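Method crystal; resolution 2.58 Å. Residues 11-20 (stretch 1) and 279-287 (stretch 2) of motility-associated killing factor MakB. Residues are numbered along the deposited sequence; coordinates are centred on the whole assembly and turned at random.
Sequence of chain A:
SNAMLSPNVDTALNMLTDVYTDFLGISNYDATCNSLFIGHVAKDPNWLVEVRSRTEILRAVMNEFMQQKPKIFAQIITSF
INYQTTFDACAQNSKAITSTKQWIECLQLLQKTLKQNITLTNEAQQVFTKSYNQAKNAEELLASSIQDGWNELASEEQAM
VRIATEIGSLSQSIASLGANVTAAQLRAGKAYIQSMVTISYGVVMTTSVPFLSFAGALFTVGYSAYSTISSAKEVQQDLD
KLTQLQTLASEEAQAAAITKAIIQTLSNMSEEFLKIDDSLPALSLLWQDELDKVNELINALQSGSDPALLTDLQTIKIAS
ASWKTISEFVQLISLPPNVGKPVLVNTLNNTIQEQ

Stretch 1 11-20: TALNMLTDVY
Stretch 2, residues 279-287: SLPALSLLW

Residues 11-20 and 279-287 of MakB are both helical, and each helix continues beyond its stretch at both ends. The axes approach to 9.0 Å. Their N-to-C directions differ by 144°, so the helices run roughly antiparallel (signed crossing -144°). Val 19 lies opposite Ser 279 (CA to CA 5.5 Å), Met 15 opposite Leu 283 (CA to CA 6.3 Å) and Ala 12 opposite Leu 286 (CA to CA 7.7 Å). The backbones therefore diverge toward Leu 286. No hydrogen bond crosses the contact; packing holds it, burying 397 Å² in total.

Ser 279 points toward stretch 1 with chi1 p. Its small side chain suits the tightest CA spacing. Val 19, chi1 m, places CG1 3.6 Å from Ser 279 CB and 3.5 Å from Ser 279 O. Asp 18 also points inward, with its CB 4.2 Å from Ser 279 CB, but is exposed.

Leu 280 starts sideways, yet its CD2 reaches 4.1 Å from Val 19 CG1. The N of Pro 281 has no bond to the preceding turn, and the helix is kinked there.

Ala 282 points toward stretch 1. Its short side chain leaves space for selenomethionine Met 15, whose SE lies 3.8 Å from Ala 282 CB and 3.4 Å from Ala 282 O. Met 15 is extended, with chi angles m, t, t.

Leu 283 has chi1 t and chi2 94°. Its CD1 lies 3.9 Å from Leu 16 CD1 and 4.3 Å from Val 19 CG2, forming a buried apolar cluster. Leu 16 starts away, but its end comes nearer, with chi1 -97° and chi2 m.

Leu 286, chi1 t and chi2 p, points toward stretch 1. Its long side chain helps span the wider gap, bringing CD2 4.3 Å from Ala 12 CB.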

# COMPACT_ATOMS: atom_id res chain seq x y z
N THR A 11 0.08 -20.61 -6.75
CA THR A 11 -0.38 -20.13 -5.45
C THR A 11 0.67 -19.24 -4.78
O THR A 11 0.31 -18.34 -4.02
CB THR A 11 -0.72 -21.31 -4.54
OG1 THR A 11 -1.39 -22.32 -5.29
CG2 THR A 11 -1.63 -20.86 -3.41
N ALA A 12 1.95 -19.47 -5.07
CA ALA A 12 3.01 -18.65 -4.49
C ALA A 12 2.98 -17.24 -5.05
O ALA A 12 3.04 -16.26 -4.30
CB ALA A 12 4.37 -19.31 -4.74
N LEU A 13 2.87 -17.11 -6.38
CA LEU A 13 2.93 -15.80 -7.02
C LEU A 13 1.73 -14.93 -6.68
O LEU A 13 1.83 -13.70 -6.77
CB LEU A 13 3.04 -15.97 -8.54
CG LEU A 13 4.45 -15.96 -9.12
CD1 LEU A 13 5.35 -16.95 -8.40
CD2 LEU A 13 4.42 -16.24 -10.61
N ASN A 14 0.60 -15.52 -6.29
CA ASN A 14 -0.53 -14.72 -5.85
C ASN A 14 -0.28 -14.12 -4.47
O ASN A 14 -0.66 -12.97 -4.21
CB ASN A 14 -1.81 -15.56 -5.85
CG ASN A 14 -2.22 -15.98 -7.24
OD1 ASN A 14 -1.44 -15.89 -8.19
ND2 ASN A 14 -3.46 -16.45 -7.37
N MSE A 15 0.36 -14.88 -3.58
CA MSE A 15 0.67 -14.39 -2.24
C MSE A 15 1.77 -13.34 -2.29
O MSE A 15 1.79 -12.43 -1.46
CB MSE A 15 1.08 -15.54 -1.32
CG MSE A 15 0.05 -16.64 -1.22
SE MSE A 15 0.31 -17.80 0.32
CE MSE A 15 -1.07 -19.13 -0.06
N LEU A 16 2.67 -13.47 -3.26
CA LEU A 16 3.64 -12.40 -3.50
C LEU A 16 2.94 -11.13 -3.97
O LEU A 16 3.29 -10.02 -3.54
CB LEU A 16 4.68 -12.85 -4.53
CG LEU A 16 6.02 -13.38 -4.01
CD1 LEU A 16 6.46 -12.61 -2.77
CD2 LEU A 16 5.96 -14.87 -3.75
N THR A 17 1.95 -11.26 -4.86
CA THR A 17 1.24 -10.09 -5.34
C THR A 17 0.40 -9.46 -4.23
O THR A 17 0.34 -8.23 -4.11
CB THR A 17 0.36 -10.46 -6.54
OG1 THR A 17 1.20 -10.70 -7.68
CG2 THR A 17 -0.63 -9.35 -6.86
N ASP A 18 -0.22 -10.28 -3.38
CA ASP A 18 -1.08 -9.75 -2.34
C ASP A 18 -0.30 -8.95 -1.30
O ASP A 18 -0.80 -7.96 -0.78
CB ASP A 18 -1.87 -10.88 -1.67
CG ASP A 18 -3.18 -11.18 -2.38
OD1 ASP A 18 -3.38 -10.65 -3.49
OD2 ASP A 18 -4.00 -11.93 -1.82
N VAL A 19 0.93 -9.37 -0.99
CA VAL A 19 1.75 -8.56 -0.08
C VAL A 19 2.36 -7.37 -0.80
O VAL A 19 2.70 -6.37 -0.15
CB VAL A 19 2.86 -9.41 0.58
CG1 VAL A 19 2.25 -10.55 1.38
CG2 VAL A 19 3.84 -9.93 -0.46
N TYR A 20 2.51 -7.44 -2.13
CA TYR A 20 2.93 -6.28 -2.90
C TYR A 20 1.80 -5.27 -3.01
O TYR A 20 2.01 -4.06 -2.82
CB TYR A 20 3.41 -6.73 -4.28
CG TYR A 20 3.83 -5.62 -5.23
CD1 TYR A 20 4.68 -4.60 -4.81
CD2 TYR A 20 3.41 -5.61 -6.55
CE1 TYR A 20 5.07 -3.59 -5.68
CE2 TYR A 20 3.80 -4.62 -7.43
CZ TYR A 20 4.63 -3.61 -6.99
OH TYR A 20 5.02 -2.62 -7.87
N SER A 279 -2.14 -11.35 4.49
CA SER A 279 -1.21 -11.64 3.41
C SER A 279 0.19 -11.99 3.92
O SER A 279 0.80 -12.95 3.45
CB SER A 279 -1.14 -10.46 2.44
OG SER A 279 -0.70 -9.28 3.10
N LEU A 280 0.72 -11.20 4.86
CA LEU A 280 2.03 -11.53 5.43
C LEU A 280 2.03 -12.85 6.18
O LEU A 280 2.97 -13.64 5.97
CB LEU A 280 2.51 -10.38 6.32
CG LEU A 280 3.42 -9.35 5.64
CD1 LEU A 280 4.06 -8.41 6.66
CD2 LEU A 280 4.49 -10.04 4.81
N PRO A 281 1.07 -13.17 7.05
CA PRO A 281 1.07 -14.51 7.66
C PRO A 281 0.95 -15.63 6.65
O PRO A 281 1.54 -16.70 6.85
CB PRO A 281 -0.13 -14.47 8.61
CG PRO A 281 -0.98 -13.35 8.11
CD PRO A 281 -0.02 -12.34 7.59
N ALA A 282 0.21 -15.42 5.56
CA ALA A 282 0.18 -16.42 4.50
C ALA A 282 1.53 -16.54 3.81
O ALA A 282 1.90 -17.63 3.35
CB ALA A 282 -0.92 -16.09 3.49
N LEU A 283 2.29 -15.45 3.75
CA LEU A 283 3.65 -15.52 3.23
C LEU A 283 4.58 -16.22 4.22
O LEU A 283 5.47 -16.98 3.81
CB LEU A 283 4.17 -14.13 2.90
CG LEU A 283 5.43 -14.09 2.03
CD1 LEU A 283 5.06 -13.95 0.56
CD2 LEU A 283 6.39 -12.99 2.48
N SER A 284 4.40 -15.96 5.52
CA SER A 284 5.17 -16.69 6.52
C SER A 284 4.84 -18.17 6.49
O SER A 284 5.74 -19.02 6.59
CB SER A 284 4.90 -16.11 7.92
OG SER A 284 4.48 -17.11 8.82
N LEU A 285 3.55 -18.51 6.35
CA LEU A 285 3.16 -19.91 6.22
C LEU A 285 3.80 -20.55 5.00
O LEU A 285 4.02 -21.77 4.99
CB LEU A 285 1.64 -20.02 6.15
CG LEU A 285 1.05 -21.42 5.94
CD1 LEU A 285 1.41 -22.35 7.09
CD2 LEU A 285 -0.46 -21.36 5.74
N LEU A 286 4.10 -19.76 3.97
CA LEU A 286 4.77 -20.31 2.79
C LEU A 286 6.14 -20.86 3.14
O LEU A 286 6.50 -21.97 2.74
CB LEU A 286 4.89 -19.24 1.70
CG LEU A 286 5.59 -19.75 0.44
CD1 LEU A 286 4.87 -20.99 -0.04
CD2 LEU A 286 5.65 -18.69 -0.64
N TRP A 287 6.93 -20.08 3.90
CA TRP A 287 8.21 -20.59 4.38
C TRP A 287 8.02 -21.72 5.39
O TRP A 287 8.82 -22.65 5.43
CB TRP A 287 9.01 -19.46 5.03
CG TRP A 287 9.41 -18.33 4.14
CD1 TRP A 287 9.04 -17.03 4.26
CD2 TRP A 287 10.29 -18.40 3.01
NE1 TRP A 287 9.62 -16.27 3.27
CE2 TRP A 287 10.40 -17.09 2.49
CE3 TRP A 287 10.99 -19.43 2.39
CZ2 TRP A 287 11.18 -16.80 1.38
CZ3 TRP A 287 11.77 -19.14 1.28
CH2 TRP A 287 11.86 -17.83 0.79